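Local structure of chitin elicitor receptor kinase 1 (Arabidopsis thaliana, 4EBY) at residues 11-16 with 147-152; 24-29 with 79-84; 30-35 with 62-67; 159-164 with 184-189. The protein probably senses chitin at the plant cell surface through its LysM ectodomain, chitin-induced dimerization activating the immune receptor. One frame throughout, in Å; residues are numbered along the deposited sequence.

Contact 1: 11-16 with 147-152; sequences SYYLEN and PLRPED. With NAG (2-acetamido-2-deoxy-beta-D-glucopyranose), chain F; NAG (2-acetamido-2-deoxy-beta-D-glucopyranose), chain C.
The guanidinium of Arg149 lies almost exactly parallel to the ring of Tyr13, the planes 1° and the centres 3.7 Å apart. This cation-pi stack joins the end of strand 8-13 to the LysM-domain loop after strand 143-147, its parallel neighbour in the sheet, and forms part of a glycan pocket. The two side chains cross at about a right angle. A bend at chi3 (49°) sets NE over the ring centre, Arg149 CD makes a CH-pi contact with the Tyr13 ring, 3.6 Å from its centroid, and Arg149 CZ comes 3.4 Å from Tyr13 CE2. Glu151 fixes the rotation of the guanidinium: its OE2 accepts from Arg149 NE at 2.8 Å, in the guanidinium plane, as a salt bridge. Arg149 NH1 donates to O7 of the chain C NAG at 2.9 Å, a bent bond with an N-H...acceptor angle of 131°. Glu15 OE2, 4.3 Å from Arg149 NH1, lies well out of the guanidinium plane and probably acts by charge alone. Away from the stack, Ser11 O lies against Pro147 CD. A water sits 2.8 Å from Tyr13 OH and donates a weak bond to Glu151 OE2 at 2.9 Å.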
# COMPACT_ATOMS: atom_id res chain seq x y z
N SER A 11 0.17 2.57 1.92
CA SER A 11 0.89 3.34 2.93
C SER A 11 2.33 2.86 3.02
O SER A 11 2.58 1.73 3.43
CB SER A 11 0.22 3.18 4.30
OG SER A 11 0.92 3.95 5.28
N TYR A 12 3.25 3.73 2.60
CA TYR A 12 4.66 3.36 2.51
C TYR A 12 5.47 4.08 3.60
O TYR A 12 5.71 5.28 3.51
CB TYR A 12 5.17 3.75 1.11
CG TYR A 12 6.49 3.15 0.70
CD1 TYR A 12 6.56 2.24 -0.34
CD2 TYR A 12 7.67 3.51 1.35
CE1 TYR A 12 7.80 1.70 -0.75
CE2 TYR A 12 8.88 2.97 0.98
CZ TYR A 12 8.94 2.06 -0.06
OH TYR A 12 10.18 1.56 -0.42
N TYR A 13 5.92 3.33 4.61
CA TYR A 13 6.67 3.91 5.71
C TYR A 13 8.13 4.19 5.31
O TYR A 13 8.74 3.37 4.62
CB TYR A 13 6.63 2.96 6.91
CG TYR A 13 7.42 3.44 8.09
CD1 TYR A 13 6.88 4.36 8.98
CD2 TYR A 13 8.72 2.99 8.33
CE1 TYR A 13 7.60 4.83 10.07
CE2 TYR A 13 9.45 3.44 9.43
CZ TYR A 13 8.88 4.36 10.29
OH TYR A 13 9.60 4.82 11.39
N LEU A 14 8.65 5.33 5.75
CA LEU A 14 9.97 5.77 5.32
C LEU A 14 11.07 5.45 6.34
O LEU A 14 11.05 5.96 7.47
CB LEU A 14 9.94 7.28 5.08
CG LEU A 14 9.00 7.75 3.98
CD1 LEU A 14 9.10 9.29 3.87
CD2 LEU A 14 9.38 7.11 2.66
N GLU A 15 12.02 4.61 5.93
CA GLU A 15 13.22 4.43 6.71
C GLU A 15 14.42 4.09 5.82
O GLU A 15 14.26 3.67 4.68
CB GLU A 15 13.03 3.39 7.81
CG GLU A 15 12.87 2.01 7.27
CD GLU A 15 12.57 0.98 8.36
OE1 GLU A 15 12.17 -0.13 7.98
OE2 GLU A 15 12.75 1.26 9.58
N ASN A 16 15.61 4.29 6.37
CA ASN A 16 16.87 3.95 5.72
C ASN A 16 17.06 4.72 4.42
O ASN A 16 17.79 4.26 3.54
CB ASN A 16 16.99 2.44 5.43
CG ASN A 16 17.32 1.63 6.67
OD1 ASN A 16 17.57 2.17 7.74
ND2 ASN A 16 17.31 0.29 6.50
N PRO A 147 0.37 -1.31 6.23
CA PRO A 147 1.16 -2.29 7.00
C PRO A 147 1.39 -1.79 8.43
O PRO A 147 1.88 -0.67 8.65
CB PRO A 147 2.48 -2.37 6.21
CG PRO A 147 2.14 -1.83 4.82
CD PRO A 147 1.15 -0.73 5.11
N LEU A 148 1.03 -2.63 9.40
CA LEU A 148 1.15 -2.29 10.82
C LEU A 148 2.59 -2.25 11.28
O LEU A 148 3.40 -3.09 10.88
CB LEU A 148 0.38 -3.30 11.67
CG LEU A 148 -1.14 -3.28 11.56
CD1 LEU A 148 -1.75 -4.44 12.36
CD2 LEU A 148 -1.72 -1.94 12.03
N ARG A 149 2.90 -1.28 12.14
CA ARG A 149 4.20 -1.18 12.79
C ARG A 149 4.03 -1.22 14.29
O ARG A 149 2.94 -1.00 14.80
CB ARG A 149 4.91 0.10 12.36
CG ARG A 149 5.40 0.02 10.92
CD ARG A 149 6.16 1.27 10.50
NE ARG A 149 7.16 1.58 11.50
CZ ARG A 149 8.37 1.03 11.55
NH1 ARG A 149 8.75 0.17 10.61
NH2 ARG A 149 9.19 1.35 12.54
N PRO A 150 5.12 -1.51 15.02
CA PRO A 150 5.02 -1.68 16.47
C PRO A 150 4.43 -0.47 17.20
O PRO A 150 3.81 -0.64 18.25
CB PRO A 150 6.48 -1.93 16.89
CG PRO A 150 7.08 -2.58 15.70
CD PRO A 150 6.47 -1.86 14.52
N GLU A 151 4.59 0.72 16.63
CA GLU A 151 4.09 1.92 17.28
C GLU A 151 2.59 2.15 17.04
O GLU A 151 1.98 2.98 17.72
CB GLU A 151 4.90 3.16 16.86
CG GLU A 151 4.78 3.56 15.40
CD GLU A 151 5.80 2.89 14.49
OE1 GLU A 151 6.46 1.91 14.91
OE2 GLU A 151 5.94 3.35 13.34
N ASP A 152 2.00 1.41 16.11
CA ASP A 152 0.56 1.55 15.83
C ASP A 152 -0.32 0.84 16.84
O ASP A 152 0.06 -0.18 17.40
CB ASP A 152 0.22 0.97 14.46
CG ASP A 152 0.82 1.76 13.32
OD1 ASP A 152 0.69 3.00 13.31
OD2 ASP A 152 1.42 1.12 12.43
C1 NAG F . 17.62 -0.48 7.68
C2 NAG F . 16.86 -1.79 7.43
C3 NAG F . 17.14 -2.84 8.50
C4 NAG F . 18.64 -2.98 8.71
C5 NAG F . 19.33 -1.62 8.84
C6 NAG F . 20.84 -1.79 8.91
C7 NAG F . 14.77 -1.99 6.25
C8 NAG F . 13.41 -1.39 5.97
N2 NAG F . 15.43 -1.58 7.33
O3 NAG F . 16.59 -4.09 8.11
O4 NAG F . 18.86 -3.71 9.90
O5 NAG F . 18.99 -0.79 7.74
O6 NAG F . 21.29 -2.47 7.75
O7 NAG F . 15.23 -2.83 5.48
C1 NAG C . 8.80 -4.39 7.58
C2 NAG C . 9.41 -3.07 8.08
C3 NAG C . 10.75 -3.33 8.79
C4 NAG C . 10.66 -4.47 9.80
C5 NAG C . 9.91 -5.66 9.22
C6 NAG C . 9.69 -6.77 10.25
C7 NAG C . 9.24 -0.92 6.92
C8 NAG C . 9.67 -0.06 5.75
N2 NAG C . 9.64 -2.19 6.95
O3 NAG C . 11.22 -2.15 9.42
O4 NAG C . 11.97 -4.87 10.15
O5 NAG C . 8.66 -5.25 8.70
O6 NAG C . 8.90 -6.25 11.30
O7 NAG C . 8.52 -0.43 7.79
O HOH W 1 8.14 5.23 13.77

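Contact 2: 24-29 with 79-84; sequences NQNLNS and FSYSVR. With NAG (2-acetamido-2-deoxy-beta-D-glucopyranose), chain B.
Phe79 and Tyr81 of strand 74-82 pack against the C-terminal end of helix 20-26 and the loop leaving it, in a buried contact made of van der Waals packing and bridging waters. Segment 79-84 belongs to the sequence region of a LysM domain. Direct hydrogen bonds between the segments are absent, and two waters carry the polar link. One donates to Gln25 O at 2.7 Å and to Ser80 O at 2.6 Å. The other accepts from Ser80 N at 3.0 Å and can donate to Asn26 O at the helix end (3.0 Å) and Asn28 O in the loop (2.8 Å), though with further acceptors in reach its protons are probably shared.

Phe79 has CG anti to the carbonyl carbon (chi1 -65°), and its ring packs against Leu27 and Asn28, just past the helix. Leu27 CG covers one face, offset toward the rim, while Leu27 O approaches Phe79 CE1 to 3.4 Å and Asn28 O lies in the ring plane at the edge. Asn26 and Tyr81 run side by side in the same direction, with amide and ring planes 81° apart, and Asn26 OD1 meets the ring edge 3.7 Å from Tyr81 CE1. The polar ends are held elsewhere, Asn26 ND2 by Asn96 O and Tyr81 OH by Asp87. Asn28 carries the chain B NAG through ND2, and its OD1 accepts from Tyr34 N.

Around this pair, Leu27 also touches Val63 of strand 60-70 and Ala10 and Tyr12 of strand 8-13, while Phe79 stacks edge-to-face on His77 and touches Val127 of strand 122-128.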
# COMPACT_ATOMS: atom_id res chain seq x y z
N ASN A 24 7.97 5.94 -6.21
CA ASN A 24 7.19 6.00 -7.45
C ASN A 24 7.66 4.94 -8.46
O ASN A 24 6.85 4.40 -9.21
CB ASN A 24 7.28 7.41 -8.05
CG ASN A 24 6.15 7.71 -9.02
OD1 ASN A 24 5.38 6.83 -9.45
ND2 ASN A 24 6.05 8.96 -9.38
N GLN A 25 8.96 4.65 -8.48
CA GLN A 25 9.46 3.63 -9.39
C GLN A 25 8.88 2.27 -9.00
O GLN A 25 8.30 1.54 -9.82
CB GLN A 25 10.98 3.57 -9.31
CG GLN A 25 11.59 2.54 -10.24
CD GLN A 25 13.08 2.73 -10.40
OE1 GLN A 25 13.81 2.86 -9.41
NE2 GLN A 25 13.54 2.78 -11.64
N ASN A 26 9.04 1.92 -7.73
CA ASN A 26 8.60 0.60 -7.27
C ASN A 26 7.09 0.42 -7.39
O ASN A 26 6.60 -0.65 -7.77
CB ASN A 26 9.05 0.38 -5.82
CG ASN A 26 10.57 0.21 -5.70
OD1 ASN A 26 11.29 0.24 -6.72
ND2 ASN A 26 11.06 0.05 -4.47
N LEU A 27 6.36 1.47 -7.04
CA LEU A 27 4.91 1.42 -7.11
C LEU A 27 4.38 2.08 -8.39
O LEU A 27 3.25 2.58 -8.42
CB LEU A 27 4.28 2.04 -5.86
CG LEU A 27 4.35 1.21 -4.57
CD1 LEU A 27 5.75 0.98 -4.07
CD2 LEU A 27 3.50 1.89 -3.47
N ASN A 28 5.19 2.07 -9.47
CA ASN A 28 4.71 2.60 -10.73
C ASN A 28 3.45 1.87 -11.21
O ASN A 28 3.34 0.64 -11.10
CB ASN A 28 5.78 2.48 -11.80
CG ASN A 28 5.25 2.85 -13.16
OD1 ASN A 28 5.03 4.03 -13.43
ND2 ASN A 28 5.03 1.84 -14.00
N SER A 29 2.49 2.64 -11.72
CA SER A 29 1.30 2.08 -12.36
C SER A 29 0.70 3.12 -13.28
O SER A 29 1.21 4.23 -13.37
CB SER A 29 0.26 1.69 -11.31
OG SER A 29 -0.38 2.87 -10.78
N PHE A 79 2.25 -5.05 -9.10
CA PHE A 79 3.33 -4.13 -9.47
C PHE A 79 4.45 -4.91 -10.14
O PHE A 79 4.46 -6.15 -10.17
CB PHE A 79 3.88 -3.39 -8.25
CG PHE A 79 2.89 -2.47 -7.61
CD1 PHE A 79 2.66 -1.22 -8.16
CD2 PHE A 79 2.19 -2.85 -6.48
CE1 PHE A 79 1.74 -0.36 -7.59
CE2 PHE A 79 1.28 -1.99 -5.89
CZ PHE A 79 1.05 -0.73 -6.44
N SER A 80 5.40 -4.17 -10.73
CA SER A 80 6.55 -4.81 -11.35
C SER A 80 7.82 -4.19 -10.78
O SER A 80 7.89 -2.98 -10.53
CB SER A 80 6.52 -4.64 -12.88
OG SER A 80 5.45 -5.37 -13.46
N TYR A 81 8.84 -5.03 -10.57
CA TYR A 81 10.06 -4.59 -9.91
C TYR A 81 11.28 -5.12 -10.64
O TYR A 81 11.41 -6.31 -10.85
CB TYR A 81 10.08 -5.05 -8.44
CG TYR A 81 11.37 -4.72 -7.76
CD1 TYR A 81 11.65 -3.42 -7.35
CD2 TYR A 81 12.34 -5.70 -7.55
CE1 TYR A 81 12.85 -3.11 -6.76
CE2 TYR A 81 13.56 -5.39 -6.94
CZ TYR A 81 13.80 -4.10 -6.56
OH TYR A 81 15.00 -3.80 -5.97
N SER A 82 12.19 -4.21 -11.02
CA SER A 82 13.43 -4.64 -11.65
C SER A 82 14.51 -4.91 -10.60
O SER A 82 14.83 -4.03 -9.79
CB SER A 82 13.89 -3.61 -12.69
OG SER A 82 15.11 -4.04 -13.29
N VAL A 83 15.03 -6.13 -10.62
CA VAL A 83 15.96 -6.60 -9.60
C VAL A 83 17.33 -5.94 -9.66
O VAL A 83 17.92 -5.81 -10.75
CB VAL A 83 16.12 -8.13 -9.68
CG1 VAL A 83 17.18 -8.62 -8.74
CG2 VAL A 83 14.78 -8.78 -9.33
N ARG A 84 17.81 -5.55 -8.49
CA ARG A 84 19.14 -4.95 -8.33
C ARG A 84 20.10 -5.83 -7.53
O ARG A 84 19.72 -6.89 -6.99
CB ARG A 84 18.99 -3.58 -7.67
CG ARG A 84 18.07 -2.63 -8.43
CD ARG A 84 17.47 -1.58 -7.53
NE ARG A 84 18.49 -0.71 -6.96
CZ ARG A 84 18.91 0.41 -7.52
NH1 ARG A 84 18.41 0.81 -8.69
NH2 ARG A 84 19.85 1.14 -6.93
C1 NAG B . 4.25 2.08 -15.20
C2 NAG B . 5.14 1.92 -16.44
C3 NAG B . 4.28 2.07 -17.69
C4 NAG B . 3.12 1.08 -17.65
C5 NAG B . 2.34 1.23 -16.35
C6 NAG B . 1.22 0.20 -16.28
C7 NAG B . 7.47 2.58 -16.07
C8 NAG B . 8.50 3.66 -15.94
N2 NAG B . 6.22 2.91 -16.45
O3 NAG B . 5.08 1.91 -18.84
O4 NAG B . 2.19 1.31 -18.70
O5 NAG B . 3.20 1.11 -15.23
O6 NAG B . 1.75 -1.11 -16.22
O7 NAG B . 7.81 1.43 -15.83
O HOH W 2 9.37 -0.80 -10.57
O HOH W 3 5.44 -1.13 -10.51

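Contact 3: 30-35 with 62-67; sequences SIAPYD and LVPFPC. With NAG (2-acetamido-2-deoxy-beta-D-glucopyranose), chain B.
Ile31 follows Ser30, whose OG lies 3.5 Å from C6 of the chain B NAG, and spreads its two branches over Pro64 and Pro66. CG2, anti to the backbone N, faces Pro64, 3.6 Å from Pro64 CB and equally close to that residue's carbonyl oxygen. The other branch is extended at chi2 (171°), and CD1 reaches 3.4 Å from Pro66 N and 3.6 Å from Pro66 CG; here the isoleucine and the proline lie alongside each other, pointing opposite ways. The two branches thus sit on the prolines flanking Phe65, which leaves the backbone away from the loop and touches Ala8 and Ala10 of strand 8-13 and His77 of strand 74-82. Strand 60-70 runs antiparallel between these two strands in the six-stranded mixed sheet, and the loop after helix 20-26 lies over its Pro64-Pro66 region. Ala32 comes next, its CB directed at the strand and 3.9 Å from Pro64 O. Beyond it the chain leaves the strand. Tyr34 OH is hydrogen-bonded to Ser21 OG, and C8 of the sugar sits at the edge of the Tyr34 ring, in a pocket shared with Ser30, 3.7 Å from Tyr34 O.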
# COMPACT_ATOMS: atom_id res chain seq x y z
N SER A 30 -0.39 2.77 -13.96
CA SER A 30 -1.09 3.72 -14.82
C SER A 30 -1.59 4.91 -14.00
O SER A 30 -1.71 6.02 -14.52
CB SER A 30 -2.27 3.02 -15.48
OG SER A 30 -1.84 1.99 -16.35
N ILE A 31 -1.91 4.65 -12.73
CA ILE A 31 -2.47 5.66 -11.84
C ILE A 31 -1.40 6.63 -11.27
O ILE A 31 -1.69 7.80 -10.97
CB ILE A 31 -3.29 4.94 -10.74
CG1 ILE A 31 -4.66 4.58 -11.32
CG2 ILE A 31 -3.38 5.77 -9.47
CD1 ILE A 31 -5.50 3.69 -10.42
N ALA A 32 -0.15 6.15 -11.18
CA ALA A 32 0.96 6.97 -10.71
C ALA A 32 2.15 6.69 -11.59
O ALA A 32 3.10 5.99 -11.19
CB ALA A 32 1.30 6.64 -9.26
N PRO A 33 2.09 7.21 -12.82
CA PRO A 33 3.13 6.84 -13.78
C PRO A 33 4.45 7.54 -13.47
O PRO A 33 4.52 8.77 -13.36
CB PRO A 33 2.54 7.24 -15.13
CG PRO A 33 1.46 8.23 -14.81
CD PRO A 33 1.02 8.02 -13.42
N TYR A 34 5.50 6.74 -13.34
CA TYR A 34 6.81 7.25 -12.98
C TYR A 34 7.49 7.90 -14.17
O TYR A 34 7.77 7.24 -15.17
CB TYR A 34 7.65 6.07 -12.47
CG TYR A 34 9.06 6.44 -12.04
CD1 TYR A 34 9.28 7.48 -11.14
CD2 TYR A 34 10.15 5.73 -12.50
CE1 TYR A 34 10.57 7.81 -10.73
CE2 TYR A 34 11.44 6.04 -12.09
CZ TYR A 34 11.64 7.09 -11.20
OH TYR A 34 12.93 7.42 -10.80
N ASP A 35 7.76 9.20 -14.08
CA ASP A 35 8.52 9.85 -15.14
C ASP A 35 9.70 10.65 -14.61
O ASP A 35 10.42 11.28 -15.39
CB ASP A 35 7.63 10.69 -16.07
CG ASP A 35 7.05 11.93 -15.40
OD1 ASP A 35 7.48 12.25 -14.27
OD2 ASP A 35 6.20 12.60 -16.03
N LEU A 62 1.44 8.09 1.12
CA LEU A 62 0.30 7.41 0.50
C LEU A 62 0.44 7.40 -1.01
O LEU A 62 0.66 8.45 -1.62
CB LEU A 62 -1.00 8.13 0.89
CG LEU A 62 -1.41 7.95 2.34
CD1 LEU A 62 -2.56 8.89 2.66
CD2 LEU A 62 -1.80 6.49 2.61
N VAL A 63 0.30 6.23 -1.62
CA VAL A 63 0.47 6.13 -3.07
C VAL A 63 -0.78 5.54 -3.71
O VAL A 63 -1.15 4.40 -3.39
CB VAL A 63 1.70 5.22 -3.41
CG1 VAL A 63 1.94 5.14 -4.94
CG2 VAL A 63 2.96 5.72 -2.71
N PRO A 64 -1.41 6.26 -4.65
CA PRO A 64 -2.59 5.65 -5.29
C PRO A 64 -2.19 4.55 -6.27
O PRO A 64 -1.14 4.65 -6.93
CB PRO A 64 -3.21 6.83 -6.05
CG PRO A 64 -1.98 7.68 -6.43
CD PRO A 64 -1.05 7.57 -5.24
N PHE A 65 -3.00 3.49 -6.34
CA PHE A 65 -2.75 2.41 -7.30
C PHE A 65 -4.07 1.72 -7.71
O PHE A 65 -5.09 1.89 -7.03
CB PHE A 65 -1.73 1.40 -6.75
CG PHE A 65 -2.22 0.58 -5.57
CD1 PHE A 65 -2.62 -0.73 -5.77
CD2 PHE A 65 -2.22 1.09 -4.28
CE1 PHE A 65 -3.04 -1.53 -4.70
CE2 PHE A 65 -2.65 0.29 -3.18
CZ PHE A 65 -3.04 -1.02 -3.40
N PRO A 66 -4.07 1.00 -8.84
CA PRO A 66 -5.33 0.37 -9.27
C PRO A 66 -5.67 -0.81 -8.38
O PRO A 66 -4.78 -1.51 -7.90
CB PRO A 66 -5.01 -0.17 -10.68
CG PRO A 66 -3.74 0.57 -11.10
CD PRO A 66 -2.99 0.82 -9.83
N CYS A 67 -6.96 -1.05 -8.15
CA CYS A 67 -7.37 -2.14 -7.26
C CYS A 67 -8.24 -3.08 -8.09
O CYS A 67 -9.37 -2.74 -8.45
CB CYS A 67 -8.11 -1.56 -6.04
SG CYS A 67 -8.64 -2.81 -4.78
C1 NAG B . 4.25 2.08 -15.20
C2 NAG B . 5.14 1.92 -16.44
C3 NAG B . 4.28 2.07 -17.69
C4 NAG B . 3.12 1.08 -17.65
C5 NAG B . 2.34 1.23 -16.35
C6 NAG B . 1.22 0.20 -16.28
C7 NAG B . 7.47 2.58 -16.07
C8 NAG B . 8.50 3.66 -15.94
N2 NAG B . 6.22 2.91 -16.45
O3 NAG B . 5.08 1.91 -18.84
O4 NAG B . 2.19 1.31 -18.70
O5 NAG B . 3.20 1.11 -15.23
O6 NAG B . 1.75 -1.11 -16.22
O7 NAG B . 7.81 1.43 -15.83

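Contact 4: 159-164 with 184-189; sequences RSSGVS and VYVPGR
Val163 and Ser161 press on strand 183-187 through closely fitted apolar atoms, whereas Arg189, on the solvent side, reaches the same turn mainly through water. On the tight side, Val163 CG2 lies 3.8 Å from Pro187 CB, the two side chains crossing at a slant, and Ser161 CB sits 3.6 Å from Val186 CG1. Leu168 of helix 165-171 touches Val163, Val186 and Pro187, so a second helix also packs on this side. The turn has its own bracing: Ser161 OG, placed between its own N and carbonyl carbon (chi1 69°), accepts from Val163 N at 3.1 Å, an ST turn, and also bonds to Ile157 O. Gly162, the first residue past helix 154-161, has a positive phi (78°), and Val163 after it directs its CB at the strand.

The looser side is polar. Arg189 NH2 makes only a weak bond to Ser161 O, 3.5 Å long and bent to 135°, with the carbonyl oblique to the guanidinium. One water does better, donating to Ser161 O at 2.7 Å and accepting from Arg189 NE at 2.8 Å. Another donates to Gly162 O at 2.9 Å and takes a longer bond from Arg189 NH2. Arg189 NH1 is bonded to Gly193 O. Two helices that lie in sequence between the antiparallel neighbours 143-147 and 183-187, packed against the sheet, are the beta-alpha-alpha-beta arrangement of a LysM domain.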
# COMPACT_ATOMS: atom_id res chain seq x y z
N ARG A 159 -7.50 7.60 15.60
CA ARG A 159 -7.28 9.03 15.81
C ARG A 159 -6.72 9.69 14.55
O ARG A 159 -7.18 10.76 14.14
CB ARG A 159 -6.33 9.24 16.99
CG ARG A 159 -5.98 10.69 17.27
CD ARG A 159 -5.03 10.80 18.45
NE ARG A 159 -3.99 9.78 18.41
CZ ARG A 159 -2.87 9.81 19.12
NH1 ARG A 159 -2.63 10.83 19.94
NH2 ARG A 159 -1.98 8.83 19.01
N SER A 160 -5.73 9.05 13.94
CA SER A 160 -5.05 9.60 12.77
C SER A 160 -5.87 9.48 11.48
O SER A 160 -5.75 10.31 10.59
CB SER A 160 -3.69 8.94 12.58
OG SER A 160 -3.82 7.60 12.14
N SER A 161 -6.71 8.45 11.38
CA SER A 161 -7.51 8.24 10.18
C SER A 161 -8.81 9.05 10.21
O SER A 161 -9.37 9.37 9.17
CB SER A 161 -7.84 6.76 10.00
OG SER A 161 -8.75 6.34 11.02
N GLY A 162 -9.30 9.34 11.41
CA GLY A 162 -10.57 10.02 11.55
C GLY A 162 -11.74 9.07 11.37
O GLY A 162 -12.87 9.50 11.11
N VAL A 163 -11.46 7.78 11.51
CA VAL A 163 -12.48 6.73 11.41
C VAL A 163 -12.62 6.08 12.79
O VAL A 163 -11.62 5.88 13.48
CB VAL A 163 -12.06 5.65 10.36
CG1 VAL A 163 -13.07 4.51 10.33
CG2 VAL A 163 -11.94 6.27 8.99
N SER A 164 -13.84 5.76 13.19
CA SER A 164 -14.06 5.18 14.51
C SER A 164 -13.38 3.83 14.65
O SER A 164 -13.24 3.09 13.68
CB SER A 164 -15.55 5.05 14.83
OG SER A 164 -16.11 3.88 14.27
N VAL A 184 -3.62 -3.93 7.56
CA VAL A 184 -5.04 -3.65 7.82
C VAL A 184 -5.50 -2.68 6.74
O VAL A 184 -4.68 -1.99 6.14
CB VAL A 184 -5.30 -3.05 9.21
CG1 VAL A 184 -5.05 -4.09 10.32
CG2 VAL A 184 -4.51 -1.74 9.43
N TYR A 185 -6.81 -2.64 6.51
CA TYR A 185 -7.40 -1.73 5.54
C TYR A 185 -8.09 -0.59 6.27
O TYR A 185 -8.94 -0.82 7.13
CB TYR A 185 -8.40 -2.47 4.65
CG TYR A 185 -7.77 -3.62 3.89
CD1 TYR A 185 -6.87 -3.38 2.87
CD2 TYR A 185 -8.10 -4.93 4.19
CE1 TYR A 185 -6.29 -4.42 2.18
CE2 TYR A 185 -7.54 -5.97 3.50
CZ TYR A 185 -6.63 -5.71 2.49
OH TYR A 185 -6.07 -6.75 1.80
N VAL A 186 -7.70 0.64 5.94
CA VAL A 186 -8.18 1.84 6.64
C VAL A 186 -8.81 2.77 5.61
O VAL A 186 -8.17 3.09 4.62
CB VAL A 186 -6.96 2.56 7.27
CG1 VAL A 186 -7.39 3.88 7.96
CG2 VAL A 186 -6.21 1.62 8.24
N PRO A 187 -10.05 3.24 5.84
CA PRO A 187 -10.64 4.18 4.86
C PRO A 187 -9.73 5.37 4.63
O PRO A 187 -9.14 5.90 5.57
CB PRO A 187 -11.92 4.66 5.56
CG PRO A 187 -12.32 3.50 6.42
CD PRO A 187 -11.00 2.92 6.93
N GLY A 188 -9.59 5.76 3.36
CA GLY A 188 -8.78 6.92 3.02
C GLY A 188 -9.58 8.03 2.39
O GLY A 188 -10.72 7.85 1.96
N ARG A 189 -8.94 9.20 2.32
CA ARG A 189 -9.57 10.42 1.82
C ARG A 189 -9.11 10.74 0.40
O ARG A 189 -8.03 10.32 -0.03
CB ARG A 189 -9.19 11.58 2.73
CG ARG A 189 -9.68 11.42 4.16
CD ARG A 189 -9.11 12.49 5.06
NE ARG A 189 -9.40 12.27 6.47
CZ ARG A 189 -10.49 12.73 7.08
NH1 ARG A 189 -11.39 13.42 6.40
NH2 ARG A 189 -10.67 12.51 8.38
O HOH W 4 -7.66 10.30 7.36
O HOH W 5 -13.40 12.14 10.10

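In the fold
All four contacts reach the same mixed sheet. Contacts 2 and 3 lie closest, their centres 11 Å apart; Ser29 OG and Pro66 CD, 3.4 Å apart, are in packing contact, and both contacts touch the chain B NAG. Contact 1, with centres 19 and 20 Å from those two, meets a different glycan pocket; Tyr12 CE1 and Leu27 CD1, 4.0 Å apart, link it to contact 2, and Ser11 packs on Leu62 of contact 3. Leu148 CD2 and Val184 CG2, 3.8 Å apart, connect contact 1 to contact 4. Contacts 2 and 4 do not touch: their nearest atoms are about 11 Å apart, on opposite sides of the chain's centre.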